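Local coordinates for protein COG0546: Predicted phosphatases (Streptococcus pneumoniae, PDB 2AH5) that probably hydrolyses phosphate esters as a member of the haloacid dehalogenase-like family, although its natural substrate and cellular role remain unknown, at residues I7-D12 / D91-L96; D12-D17 / I158-T163; Q84-I89 / W182-Q187; L102-T107 / H124-I129; Q176-T181 / L203-Y208. One frame throughout, in Å; residues are numbered along the deposited sequence.

Contact 1: residues I7-D12 / D91-L96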
# COMPACT_ATOMS: atom_id res chain seq x y z
N ILE A 7 3.87 -10.18 10.60
CA ILE A 7 3.12 -8.96 10.34
C ILE A 7 3.39 -8.44 8.92
O ILE A 7 4.55 -8.27 8.53
CB ILE A 7 3.43 -7.86 11.38
CG1 ILE A 7 3.20 -8.36 12.82
CG2 ILE A 7 2.60 -6.61 11.07
CD1 ILE A 7 3.45 -7.28 13.91
N PHE A 8 2.31 -8.25 8.14
CA PHE A 8 2.38 -7.75 6.76
C PHE A 8 1.97 -6.27 6.73
O PHE A 8 0.98 -5.90 7.37
CB PHE A 8 1.42 -8.52 5.83
CG PHE A 8 1.71 -10.00 5.69
CD1 PHE A 8 2.89 -10.56 6.17
CD2 PHE A 8 0.80 -10.81 5.00
CE1 PHE A 8 3.16 -11.93 6.00
CE2 PHE A 8 1.06 -12.18 4.81
CZ PHE A 8 2.22 -12.74 5.32
N PHE A 9 2.65 -5.47 5.93
CA PHE A 9 2.34 -4.06 5.81
C PHE A 9 2.05 -3.69 4.36
O PHE A 9 2.78 -4.14 3.47
CB PHE A 9 3.54 -3.24 6.23
CG PHE A 9 3.79 -3.24 7.69
CD1 PHE A 9 4.53 -4.24 8.27
CD2 PHE A 9 3.29 -2.21 8.48
CE1 PHE A 9 4.78 -4.23 9.64
CE2 PHE A 9 3.55 -2.18 9.86
CZ PHE A 9 4.29 -3.20 10.42
N ASP A 10 1.00 -2.90 4.11
CA ASP A 10 0.88 -2.17 2.83
C ASP A 10 2.00 -1.09 2.87
O ASP A 10 2.52 -0.78 3.93
CB ASP A 10 -0.51 -1.50 2.68
CG ASP A 10 -0.87 -1.19 1.20
OD1 ASP A 10 -0.01 -1.34 0.29
OD2 ASP A 10 -2.03 -0.80 0.93
N LEU A 11 2.37 -0.54 1.72
CA LEU A 11 3.51 0.39 1.60
C LEU A 11 2.96 1.80 1.49
O LEU A 11 2.93 2.51 2.47
CB LEU A 11 4.39 0.06 0.38
CG LEU A 11 5.67 0.88 0.19
CD1 LEU A 11 6.56 0.86 1.44
CD2 LEU A 11 6.46 0.34 -1.02
N ASP A 12 2.52 2.18 0.29
CA ASP A 12 1.89 3.48 0.05
C ASP A 12 0.66 3.65 0.92
O ASP A 12 -0.15 2.75 1.03
CB ASP A 12 1.44 3.60 -1.40
CG ASP A 12 2.55 3.44 -2.35
OD1 ASP A 12 3.24 4.44 -2.59
OD2 ASP A 12 2.78 2.31 -2.84
N ASP A 91 9.52 4.54 14.58
CA ASP A 91 9.22 4.04 15.95
C ASP A 91 8.42 2.73 15.92
O ASP A 91 8.77 1.76 16.60
CB ASP A 91 8.51 5.09 16.79
CG ASP A 91 8.64 4.83 18.30
OD1 ASP A 91 9.60 4.10 18.72
OD2 ASP A 91 7.79 5.37 19.04
N LEU A 92 7.35 2.71 15.13
CA LEU A 92 6.48 1.54 15.04
C LEU A 92 7.25 0.34 14.53
O LEU A 92 7.15 -0.77 15.07
CB LEU A 92 5.32 1.83 14.07
CG LEU A 92 4.42 0.63 13.77
CD1 LEU A 92 3.73 0.14 15.05
CD2 LEU A 92 3.42 1.05 12.71
N LEU A 93 8.01 0.55 13.45
CA LEU A 93 8.81 -0.56 12.90
C LEU A 93 9.89 -1.10 13.85
O LEU A 93 10.02 -2.31 14.00
CB LEU A 93 9.44 -0.14 11.58
CG LEU A 93 8.44 0.16 10.47
CD1 LEU A 93 9.21 0.69 9.23
CD2 LEU A 93 7.61 -1.11 10.15
N GLU A 94 10.66 -0.21 14.47
CA GLU A 94 11.69 -0.62 15.45
C GLU A 94 11.04 -1.48 16.53
O GLU A 94 11.54 -2.55 16.88
CB GLU A 94 12.35 0.61 16.11
CG GLU A 94 13.21 1.47 15.24
CD GLU A 94 13.69 2.74 15.96
OE1 GLU A 94 12.83 3.51 16.50
OE2 GLU A 94 14.92 2.99 15.97
N GLU A 95 9.89 -1.04 17.03
CA GLU A 95 9.21 -1.76 18.10
C GLU A 95 8.67 -3.12 17.65
O GLU A 95 8.95 -4.13 18.30
CB GLU A 95 8.08 -0.90 18.69
CG GLU A 95 8.59 0.27 19.53
CD GLU A 95 9.47 -0.21 20.69
OE1 GLU A 95 8.96 -1.00 21.51
OE2 GLU A 95 10.65 0.18 20.76
N LEU A 96 7.94 -3.16 16.54
CA LEU A 96 7.38 -4.44 16.07
C LEU A 96 8.46 -5.42 15.60
O LEU A 96 8.40 -6.60 15.94
CB LEU A 96 6.33 -4.23 14.96
CG LEU A 96 4.96 -3.71 15.38
CD1 LEU A 96 4.13 -3.37 14.13
CD2 LEU A 96 4.20 -4.70 16.25

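Contact 2: residues D12-D17 / I158-T163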
# COMPACT_ATOMS: atom_id res chain seq x y z
N ASP A 12 2.52 2.18 0.29
CA ASP A 12 1.89 3.48 0.05
C ASP A 12 0.66 3.65 0.92
O ASP A 12 -0.15 2.75 1.03
CB ASP A 12 1.44 3.60 -1.40
CG ASP A 12 2.55 3.44 -2.35
OD1 ASP A 12 3.24 4.44 -2.59
OD2 ASP A 12 2.78 2.31 -2.84
N GLY A 13 0.52 4.81 1.55
CA GLY A 13 -0.66 5.11 2.34
C GLY A 13 -0.67 4.50 3.72
O GLY A 13 -1.55 4.78 4.50
N THR A 14 0.33 3.68 4.03
CA THR A 14 0.43 3.04 5.34
C THR A 14 1.79 3.38 5.98
O THR A 14 1.85 4.12 6.97
CB THR A 14 0.22 1.51 5.20
OG1 THR A 14 -1.12 1.25 4.76
CG2 THR A 14 0.47 0.80 6.51
N LEU A 15 2.87 2.87 5.40
CA LEU A 15 4.22 3.22 5.85
C LEU A 15 4.66 4.56 5.24
O LEU A 15 5.30 5.39 5.91
CB LEU A 15 5.22 2.12 5.46
CG LEU A 15 4.92 0.73 6.03
CD1 LEU A 15 5.76 -0.35 5.37
CD2 LEU A 15 5.13 0.73 7.54
N VAL A 16 4.27 4.76 3.98
CA VAL A 16 4.86 5.80 3.16
C VAL A 16 3.81 6.79 2.71
O VAL A 16 2.83 6.40 2.08
CB VAL A 16 5.66 5.23 1.94
CG1 VAL A 16 6.20 6.38 1.11
CG2 VAL A 16 6.83 4.34 2.43
N ASP A 17 4.01 8.06 3.06
CA ASP A 17 3.23 9.12 2.48
C ASP A 17 3.77 9.46 1.09
O ASP A 17 4.59 10.39 0.92
CB ASP A 17 3.17 10.38 3.38
CG ASP A 17 2.23 11.43 2.83
OD1 ASP A 17 1.72 11.23 1.71
OD2 ASP A 17 2.00 12.45 3.51
N ILE A 158 -1.21 -11.03 9.92
CA ILE A 158 -2.13 -9.90 9.94
C ILE A 158 -1.58 -8.90 8.94
O ILE A 158 -0.36 -8.79 8.79
CB ILE A 158 -2.28 -9.29 11.39
CG1 ILE A 158 -3.31 -8.14 11.44
CG2 ILE A 158 -0.94 -8.85 11.98
CD1 ILE A 158 -3.82 -7.89 12.89
N ILE A 159 -2.46 -8.21 8.22
CA ILE A 159 -2.01 -7.10 7.36
C ILE A 159 -2.43 -5.77 7.99
O ILE A 159 -3.57 -5.61 8.49
CB ILE A 159 -2.52 -7.24 5.90
CG1 ILE A 159 -1.90 -6.16 5.00
CG2 ILE A 159 -4.08 -7.26 5.86
CD1 ILE A 159 -2.12 -6.43 3.50
N ILE A 160 -1.48 -4.83 8.00
CA ILE A 160 -1.70 -3.48 8.45
C ILE A 160 -1.85 -2.66 7.18
O ILE A 160 -0.90 -2.59 6.38
CB ILE A 160 -0.48 -3.00 9.31
CG1 ILE A 160 -0.33 -3.94 10.53
CG2 ILE A 160 -0.58 -1.47 9.64
CD1 ILE A 160 0.70 -3.54 11.61
N GLY A 161 -3.03 -2.10 6.96
CA GLY A 161 -3.31 -1.43 5.69
C GLY A 161 -4.35 -0.33 5.76
O GLY A 161 -5.12 -0.26 6.73
N ASP A 162 -4.35 0.53 4.73
CA ASP A 162 -5.18 1.72 4.69
C ASP A 162 -6.34 1.70 3.68
O ASP A 162 -7.07 2.68 3.63
CB ASP A 162 -4.33 2.99 4.45
CG ASP A 162 -3.71 3.03 3.06
OD1 ASP A 162 -3.09 2.03 2.65
OD2 ASP A 162 -3.87 4.06 2.36
N THR A 163 -6.50 0.63 2.91
CA THR A 163 -7.54 0.59 1.86
C THR A 163 -8.47 -0.62 1.89
O THR A 163 -8.15 -1.68 2.47
CB THR A 163 -6.93 0.64 0.43
OG1 THR A 163 -6.31 -0.62 0.14
CG2 THR A 163 -5.93 1.77 0.25

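Contact 3: residues Q84-I89 / W182-Q187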
# COMPACT_ATOMS: atom_id res chain seq x y z
N GLN A 84 7.63 10.43 1.65
CA GLN A 84 8.23 10.56 2.97
C GLN A 84 7.48 9.61 3.91
O GLN A 84 6.28 9.35 3.73
CB GLN A 84 8.15 12.01 3.44
CG GLN A 84 6.73 12.50 3.73
CD GLN A 84 6.65 14.03 3.91
OE1 GLN A 84 6.88 14.80 2.95
NE2 GLN A 84 6.31 14.46 5.11
N LEU A 85 8.16 9.08 4.92
CA LEU A 85 7.47 8.25 5.90
C LEU A 85 6.41 9.06 6.62
O LEU A 85 6.58 10.27 6.85
CB LEU A 85 8.45 7.69 6.93
CG LEU A 85 9.55 6.80 6.37
CD1 LEU A 85 10.45 6.34 7.51
CD2 LEU A 85 8.99 5.58 5.64
N PHE A 86 5.32 8.41 7.00
CA PHE A 86 4.37 9.04 7.92
C PHE A 86 5.04 9.23 9.29
O PHE A 86 6.00 8.54 9.61
CB PHE A 86 3.09 8.20 8.06
CG PHE A 86 2.15 8.32 6.91
CD1 PHE A 86 1.36 9.48 6.76
CD2 PHE A 86 2.03 7.30 5.97
CE1 PHE A 86 0.49 9.61 5.69
CE2 PHE A 86 1.14 7.43 4.88
CZ PHE A 86 0.37 8.59 4.76
N PRO A 87 4.55 10.20 10.09
CA PRO A 87 5.17 10.40 11.42
C PRO A 87 5.15 9.12 12.27
O PRO A 87 4.22 8.35 12.13
CB PRO A 87 4.26 11.46 12.04
CG PRO A 87 3.69 12.22 10.84
CD PRO A 87 3.46 11.15 9.81
N GLN A 88 6.18 8.89 13.10
CA GLN A 88 6.22 7.74 14.03
C GLN A 88 6.35 6.34 13.37
O GLN A 88 6.33 5.29 14.06
CB GLN A 88 5.00 7.77 14.99
CG GLN A 88 4.82 9.07 15.78
CD GLN A 88 6.05 9.46 16.57
OE1 GLN A 88 6.69 10.48 16.28
NE2 GLN A 88 6.41 8.64 17.55
N ILE A 89 6.47 6.29 12.05
CA ILE A 89 6.60 4.98 11.39
C ILE A 89 7.90 4.25 11.77
O ILE A 89 7.87 3.05 12.04
CB ILE A 89 6.45 5.07 9.83
CG1 ILE A 89 5.01 5.40 9.45
CG2 ILE A 89 6.87 3.75 9.17
CD1 ILE A 89 3.92 4.33 9.88
N TRP A 182 -4.67 7.00 9.11
CA TRP A 182 -3.77 8.15 8.87
C TRP A 182 -3.38 8.25 7.40
O TRP A 182 -2.63 9.17 7.00
CB TRP A 182 -2.50 8.07 9.76
CG TRP A 182 -1.56 6.94 9.44
CD1 TRP A 182 -0.73 6.84 8.35
CD2 TRP A 182 -1.33 5.77 10.23
NE1 TRP A 182 -0.01 5.66 8.42
CE2 TRP A 182 -0.37 4.99 9.56
CE3 TRP A 182 -1.86 5.30 11.44
CZ2 TRP A 182 0.08 3.75 10.04
CZ3 TRP A 182 -1.42 4.07 11.93
CH2 TRP A 182 -0.46 3.31 11.24
N GLY A 183 -3.87 7.31 6.59
CA GLY A 183 -3.44 7.16 5.20
C GLY A 183 -4.47 7.57 4.18
O GLY A 183 -5.23 8.53 4.39
N PHE A 184 -4.51 6.83 3.08
CA PHE A 184 -5.24 7.29 1.89
C PHE A 184 -6.69 6.84 1.84
O PHE A 184 -7.54 7.58 1.35
CB PHE A 184 -4.46 6.98 0.60
CG PHE A 184 -3.04 7.51 0.59
CD1 PHE A 184 -2.71 8.67 1.30
CD2 PHE A 184 -2.05 6.86 -0.13
CE1 PHE A 184 -1.41 9.17 1.30
CE2 PHE A 184 -0.74 7.35 -0.15
CZ PHE A 184 -0.42 8.49 0.58
N GLY A 185 -6.99 5.66 2.38
CA GLY A 185 -8.35 5.16 2.42
C GLY A 185 -9.16 5.84 3.51
O GLY A 185 -8.60 6.31 4.51
N GLU A 186 -10.47 5.89 3.32
CA GLU A 186 -11.39 6.54 4.26
C GLU A 186 -11.89 5.54 5.31
O GLU A 186 -12.22 4.40 4.98
CB GLU A 186 -12.58 7.14 3.52
CG GLU A 186 -12.21 7.99 2.29
CD GLU A 186 -11.85 9.43 2.62
OE1 GLU A 186 -11.34 9.70 3.73
OE2 GLU A 186 -12.11 10.30 1.76
N GLN A 187 -11.97 5.99 6.57
CA GLN A 187 -12.34 5.13 7.70
C GLN A 187 -13.69 4.43 7.51
O GLN A 187 -13.84 3.27 7.85
CB GLN A 187 -12.32 5.93 9.02
CG GLN A 187 -12.63 5.12 10.28
CD GLN A 187 -12.35 5.88 11.57
OE1 GLN A 187 -12.00 7.07 11.54
NE2 GLN A 187 -12.49 5.21 12.71

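Contact 4: residues L102-T107 / H124-I129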
# COMPACT_ATOMS: atom_id res chain seq x y z
N LEU A 102 8.69 -8.95 9.91
CA LEU A 102 7.82 -8.05 9.16
C LEU A 102 8.02 -8.20 7.66
O LEU A 102 9.17 -8.44 7.20
CB LEU A 102 8.17 -6.60 9.50
CG LEU A 102 8.33 -6.21 10.96
CD1 LEU A 102 8.65 -4.74 11.08
CD2 LEU A 102 7.08 -6.60 11.77
N TYR A 103 6.92 -8.05 6.92
CA TYR A 103 6.94 -8.17 5.45
C TYR A 103 6.16 -7.03 4.83
O TYR A 103 5.14 -6.57 5.40
CB TYR A 103 6.30 -9.51 5.02
CG TYR A 103 7.00 -10.67 5.65
CD1 TYR A 103 8.17 -11.18 5.09
CD2 TYR A 103 6.55 -11.19 6.87
CE1 TYR A 103 8.86 -12.22 5.69
CE2 TYR A 103 7.23 -12.27 7.48
CZ TYR A 103 8.38 -12.76 6.88
OH TYR A 103 9.06 -13.80 7.45
N ILE A 104 6.63 -6.56 3.69
CA ILE A 104 5.76 -5.72 2.89
C ILE A 104 4.99 -6.57 1.88
O ILE A 104 5.57 -7.44 1.18
CB ILE A 104 6.56 -4.60 2.19
CG1 ILE A 104 7.00 -3.58 3.24
CG2 ILE A 104 5.73 -3.93 1.12
CD1 ILE A 104 8.17 -2.72 2.79
N THR A 105 3.68 -6.28 1.78
CA THR A 105 2.76 -6.88 0.78
C THR A 105 2.00 -5.76 0.05
O THR A 105 1.07 -5.17 0.60
CB THR A 105 1.75 -7.85 1.42
OG1 THR A 105 1.08 -7.19 2.51
CG2 THR A 105 2.44 -9.06 1.92
N THR A 106 2.45 -5.42 -1.16
CA THR A 106 1.92 -4.27 -1.87
C THR A 106 1.54 -4.65 -3.30
O THR A 106 2.01 -5.66 -3.82
CB THR A 106 2.98 -3.11 -1.92
OG1 THR A 106 2.42 -1.96 -2.58
CG2 THR A 106 4.29 -3.58 -2.64
N THR A 107 0.69 -3.85 -3.95
CA THR A 107 0.44 -4.08 -5.37
C THR A 107 1.26 -3.13 -6.23
O THR A 107 1.14 -3.16 -7.45
CB THR A 107 -1.05 -4.00 -5.74
OG1 THR A 107 -1.58 -2.78 -5.25
CG2 THR A 107 -1.81 -5.19 -5.16
N HIS A 124 15.51 -2.27 5.72
CA HIS A 124 16.18 -3.16 6.65
C HIS A 124 15.30 -3.76 7.77
O HIS A 124 15.71 -4.73 8.46
CB HIS A 124 17.42 -2.49 7.21
CG HIS A 124 17.12 -1.40 8.20
ND1 HIS A 124 16.82 -0.12 7.81
CD2 HIS A 124 17.11 -1.39 9.56
CE1 HIS A 124 16.62 0.63 8.88
NE2 HIS A 124 16.77 -0.12 9.95
N PHE A 125 14.10 -3.22 7.97
CA PHE A 125 13.18 -3.73 8.99
C PHE A 125 12.42 -4.97 8.52
O PHE A 125 11.71 -5.58 9.32
CB PHE A 125 12.15 -2.67 9.36
CG PHE A 125 12.71 -1.52 10.13
CD1 PHE A 125 13.14 -1.69 11.45
CD2 PHE A 125 12.82 -0.28 9.54
CE1 PHE A 125 13.65 -0.62 12.17
CE2 PHE A 125 13.34 0.79 10.24
CZ PHE A 125 13.74 0.64 11.55
N PHE A 126 12.50 -5.28 7.23
CA PHE A 126 11.69 -6.35 6.65
C PHE A 126 12.43 -7.64 6.31
O PHE A 126 13.56 -7.61 5.82
CB PHE A 126 10.90 -5.80 5.43
CG PHE A 126 10.03 -4.64 5.79
CD1 PHE A 126 8.79 -4.86 6.37
CD2 PHE A 126 10.49 -3.33 5.64
CE1 PHE A 126 7.99 -3.80 6.79
CE2 PHE A 126 9.69 -2.26 6.01
CZ PHE A 126 8.43 -2.50 6.61
N ASP A 127 11.77 -8.78 6.52
CA ASP A 127 12.33 -10.07 6.11
C ASP A 127 11.95 -10.46 4.69
O ASP A 127 12.44 -11.47 4.18
CB ASP A 127 11.91 -11.17 7.06
CG ASP A 127 12.60 -11.09 8.41
OD1 ASP A 127 13.37 -10.13 8.67
OD2 ASP A 127 12.36 -12.01 9.22
N GLY A 128 11.08 -9.66 4.07
CA GLY A 128 10.67 -9.88 2.69
C GLY A 128 9.86 -8.70 2.21
O GLY A 128 9.17 -8.07 2.99
N ILE A 129 9.97 -8.40 0.93
CA ILE A 129 9.19 -7.37 0.31
C ILE A 129 8.60 -7.98 -0.97
O ILE A 129 9.34 -8.40 -1.87
CB ILE A 129 10.03 -6.11 -0.03
CG1 ILE A 129 10.63 -5.50 1.25
CG2 ILE A 129 9.17 -5.08 -0.86
CD1 ILE A 129 11.42 -4.22 1.01
O HOH W 1 11.55 -8.29 10.01
O HOH W 2 11.74 -14.42 7.69

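Contact 5: residues Q176-T181 / L203-Y208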
# COMPACT_ATOMS: atom_id res chain seq x y z
N GLN A 176 -5.67 -11.93 9.41
CA GLN A 176 -6.36 -10.86 10.13
C GLN A 176 -6.08 -9.51 9.42
O GLN A 176 -5.17 -9.41 8.60
CB GLN A 176 -5.89 -10.81 11.56
CG GLN A 176 -6.47 -11.92 12.47
CD GLN A 176 -6.06 -11.72 13.90
OE1 GLN A 176 -6.12 -10.60 14.42
NE2 GLN A 176 -5.62 -12.79 14.55
N LYS A 177 -6.90 -8.51 9.74
CA LYS A 177 -6.82 -7.18 9.10
C LYS A 177 -6.85 -6.11 10.17
O LYS A 177 -7.73 -6.11 11.05
CB LYS A 177 -7.92 -6.97 8.04
CG LYS A 177 -9.19 -7.82 8.25
CD LYS A 177 -10.33 -7.41 7.32
CE LYS A 177 -11.36 -8.52 7.13
NZ LYS A 177 -12.16 -8.80 8.37
N LEU A 178 -5.85 -5.23 10.09
CA LEU A 178 -5.74 -4.09 10.98
C LEU A 178 -5.83 -2.82 10.14
O LEU A 178 -4.92 -2.51 9.34
CB LEU A 178 -4.41 -4.14 11.74
CG LEU A 178 -4.27 -3.22 12.97
CD1 LEU A 178 -3.18 -3.75 13.87
CD2 LEU A 178 -4.04 -1.76 12.63
N ALA A 179 -6.94 -2.09 10.30
CA ALA A 179 -7.18 -0.88 9.50
C ALA A 179 -6.46 0.32 10.09
O ALA A 179 -6.49 0.53 11.30
CB ALA A 179 -8.70 -0.57 9.41
N ILE A 180 -5.85 1.12 9.23
CA ILE A 180 -5.23 2.37 9.68
C ILE A 180 -5.85 3.55 8.95
O ILE A 180 -6.22 3.42 7.77
CB ILE A 180 -3.68 2.36 9.59
CG1 ILE A 180 -3.18 2.44 8.12
CG2 ILE A 180 -3.12 1.16 10.42
CD1 ILE A 180 -3.00 3.90 7.60
N THR A 181 -6.00 4.67 9.64
CA THR A 181 -6.79 5.78 9.10
C THR A 181 -5.98 7.06 8.90
O THR A 181 -6.57 8.11 8.57
CB THR A 181 -8.01 6.08 10.01
OG1 THR A 181 -7.54 6.52 11.29
CG2 THR A 181 -8.88 4.84 10.21
N LEU A 203 1.49 4.52 16.78
CA LEU A 203 1.78 3.82 18.06
C LEU A 203 0.57 3.14 18.70
O LEU A 203 0.70 2.20 19.53
CB LEU A 203 2.58 4.70 19.06
CG LEU A 203 3.91 5.28 18.55
CD1 LEU A 203 4.66 5.99 19.69
CD2 LEU A 203 4.81 4.23 17.89
N GLU A 204 -0.62 3.51 18.23
CA GLU A 204 -1.83 2.81 18.64
C GLU A 204 -1.81 1.31 18.14
O GLU A 204 -2.39 0.41 18.76
CB GLU A 204 -3.00 3.56 18.06
CG GLU A 204 -4.32 3.19 18.62
CD GLU A 204 -5.43 4.03 18.03
OE1 GLU A 204 -5.15 4.93 17.19
OE2 GLU A 204 -6.58 3.75 18.41
N VAL A 205 -1.08 1.06 17.06
CA VAL A 205 -0.97 -0.29 16.47
C VAL A 205 -0.38 -1.27 17.48
O VAL A 205 -0.72 -2.45 17.53
CB VAL A 205 -0.10 -0.27 15.19
CG1 VAL A 205 0.19 -1.69 14.73
CG2 VAL A 205 -0.80 0.50 14.05
N LEU A 206 0.52 -0.75 18.31
CA LEU A 206 1.35 -1.58 19.17
C LEU A 206 0.54 -2.29 20.23
O LEU A 206 0.84 -3.41 20.60
CB LEU A 206 2.41 -0.71 19.84
CG LEU A 206 3.48 -0.24 18.88
CD1 LEU A 206 4.33 0.81 19.60
CD2 LEU A 206 4.35 -1.43 18.42
N ALA A 207 -0.51 -1.62 20.70
CA ALA A 207 -1.39 -2.13 21.76
C ALA A 207 -2.07 -3.44 21.38
O ALA A 207 -2.35 -4.28 22.25
CB ALA A 207 -2.45 -1.07 22.13
N TYR A 208 -2.34 -3.65 20.08
CA TYR A 208 -2.95 -4.89 19.65
C TYR A 208 -2.09 -6.07 20.00
O TYR A 208 -2.61 -7.12 20.38
CB TYR A 208 -3.27 -4.90 18.15
CG TYR A 208 -4.12 -6.09 17.73
CD1 TYR A 208 -5.38 -6.31 18.29
CD2 TYR A 208 -3.65 -7.01 16.78
CE1 TYR A 208 -6.16 -7.39 17.90
CE2 TYR A 208 -4.42 -8.11 16.39
CZ TYR A 208 -5.67 -8.29 16.96
OH TYR A 208 -6.48 -9.36 16.59

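Contact 1: residues I7-D12 / D91-L96
The Phe9 ring takes the CD2 methyl of Leu93 over one face, while Leu96 CD1 and Leu92 CD2 stand at its edge, near the ring plane. The face contact is a CH-pi interaction: Leu93 CD2 lies 4.3 Å from the centroid of the Phe9 ring, 24° off the normal and offset toward the rim. At the edge, Leu96 CD1 comes to 3.7 Å from Phe9 CZ. Ile7 meets the other branch of the same leucine, its CD1, held outward anti to CA (chi2 -178°), being 3.6 Å from Leu96 CD2, and the two side chains cross at about a right angle. Strand 7-9 and helix 91-96 run nearly antiparallel (159°), with axes 11.9 Å apart, as a helix laid on the parallel sheet of the Rossmann-like HAD core. Just past Phe9 come Asp10 and Asp12, which fit the DxDx(T/V) pattern of the family. No hydrogen bond crosses here, and every touching residue is buried; the helix is held to the strand by dispersion and the hydrophobic effect.

Contact 2: residues D12-D17 / I158-T163
Thr14 and Asp162 share the hydrogen bond of this contact: Thr14 OG1 donates to Asp162 OD1 at 3.0 Å, approaching from above the carboxylate plane, 46° out of it. The second carboxylate oxygen, OD2, accepts from the backbone N of Phe184. Apolar contact is slight, with Thr14 CG2, anti to its own backbone N, lying 4.0 Å from Ile160 CG2 where the two side chains cross at about a right angle. A third class is close but not bonded. Gly13 O approaches Asp162 OD2 at 3.2 Å, two acceptors facing each other. Gly13, with its positive phi of 80° and no side chain, lets the carboxylate come within 3.4 Å (OD2 to Gly13 CA). The loop after strand 6-9 thus meets the end of strand 157-161, the place where HAD-family enzymes build their active site. Because Asp162 OD1 also lies near Asp10 OD2, acidic groups gather here, an arrangement consistent with the cation-binding site of relatives.

Contact 3: residues Q84-I89 / W182-Q187
Phe86 opens a type II beta turn that ends at Ile89, and its CA lies 8.2 Å from that of Trp182, in an irregular segment leading from strand 176-180 toward helix 187-191. The bond closing the turn, Ile89 N to Phe86 O, is weak, and Gln88 takes the positive phi (68°) expected of the third turn residue while standing at the N-cap of helix 89-97. Just before the turn, strand 84-85 pairs with strand 16-17. The helices between these two short strands form an insertion consistent with a HAD cap domain, so the contact lies where the core receives the returning chain.

Across it, Trp182 and Phe86 make a T-shaped (edge-to-face) pair with ring planes at 63°. Trp182 CG lies between the backbone N and the carbonyl carbon (chi1 67°), the edge of the indole is turned to the phenyl face, and Trp182 CD1 sits 3.5 Å above the Phe86 plane, over its centre. The neighbouring indole nitrogen, NE1, is spoken for by Thr14 O. Trp182 also offers its carbonyl oxygen, 3.4 Å from Phe86 CE1. At the edge of the Phe86 ring, Phe184 CE1 approaches Phe86 CZ at 3.9 Å, and Phe184 N in turn binds the carboxylate of Asp162. Ile89 CD1 touches Trp182 CZ2, in the six-membered ring of the indole, at 3.9 Å.

Contact 4: residues L102-T107 / H124-I129
Ile104 pairs with Ile129 in parallel register, and two backbone hydrogen bonds join the segments: Ile104 N to Gly128 O at 3.0 Å, and Asp127 N to Leu102 O at 2.7 Å. Both faces of the Phe126 ring have a neighbour. Ile104 CD1, anti to its own CA (chi2 160°), lies over its centre, 3.7 Å from the Phe126 centroid and 14° off the normal, a CH-pi contact, whereas Phe125 CB lies on the opposite face, offset toward the rim. Leu102 CB adds a contact with Phe126 CD1 at 3.6 Å, and Tyr103 N stands at the ring edge. Further along, Ile104 and Ile129 lie side by side and point the same way, their CD1 atoms 4.0 Å apart. The two strands belong to a beta-alpha-beta crossover whose helix, 110-119, packs on Ile129; strand 128-132 is the outermost on its side of the parallel sheet, while Leu102 reaches inward to Ile7 and Phe9 of strand 6-9. Tyr103 turns to the other side of the sheet from Ile104. Its CE1 comes 3.5 Å from Asp127 CB, with the ring and carboxylate planes 84° apart. The hydroxyl and the carboxylate are joined through a water, which lies 2.8 Å from Tyr103 OH and donates to Asp127 OD2 at 2.9 Å.

Contact 5: residues Q176-T181 / L203-Y208
Tyr208 OH donates a short hydrogen bond, 2.5 Å, to Gln176 OE1. The phenol oxygen meets the amide carbonyl at a C=O...donor angle of 144°, tilted a little out of the carbonyl plane, while OE1 itself lies at the edge of the Tyr208 ring, near its plane. Amide and ring are almost perpendicular. Beside this polar pair, Leu178 CD1 rests 4.0 Å from Val205 CG1, and the second branches follow, Leu178 CD2 lying 4.2 Å from Val205 CG2. Looser contacts extend the patch: Leu178 CD1 to Tyr208 CD2, and Ile180 CG2 to Val205 CG2, both at 4.4 Å. Strand 176-180 is the fifth in the 3-2-1-4-5-6 order of the parallel HAD sheet, and the short helix 204-208, near the C-terminus, covers one face of it, running nearly antiparallel (160°) with axes 10.6 Å apart. That helix is weakly bonded, with bonds from residue i+3 back to i, as in Tyr208 N to Val205 O at 3.3 Å. In Gln176, CD is anti to CA (chi2 -175°), which extends the side chain toward the phenol. One layer further out, the Tyr197 ring meets that of Tyr208, and Ile160 of the adjacent strand touches Val205. Leu206 turns away from strand 176-180 and packs on Leu92 and Leu96 of helix 89-97.

Five contacts illustrate how an alpha/beta core is assembled around one parallel sheet. Contacts 4, 1, 2 and 5 reach it through strands 128-132, 102-106, 6-9, 157-161 and 176-180, in that order across it; contacts 4 and 5, toward its two sides, have centres about 17 Å apart and do not touch. Contacts 1 and 2 share Asp12, with centres about 9 Å apart. Contact 3 lies about 7 Å from contact 2, centre to centre, and is linked to it through the small antiparallel sheet. Along the chain contacts 1, 2 and 3 interleave, whereas contact 5 opens after contacts 1, 2 and 4 have closed. Contact 2 brings distant residues together at the probable active site.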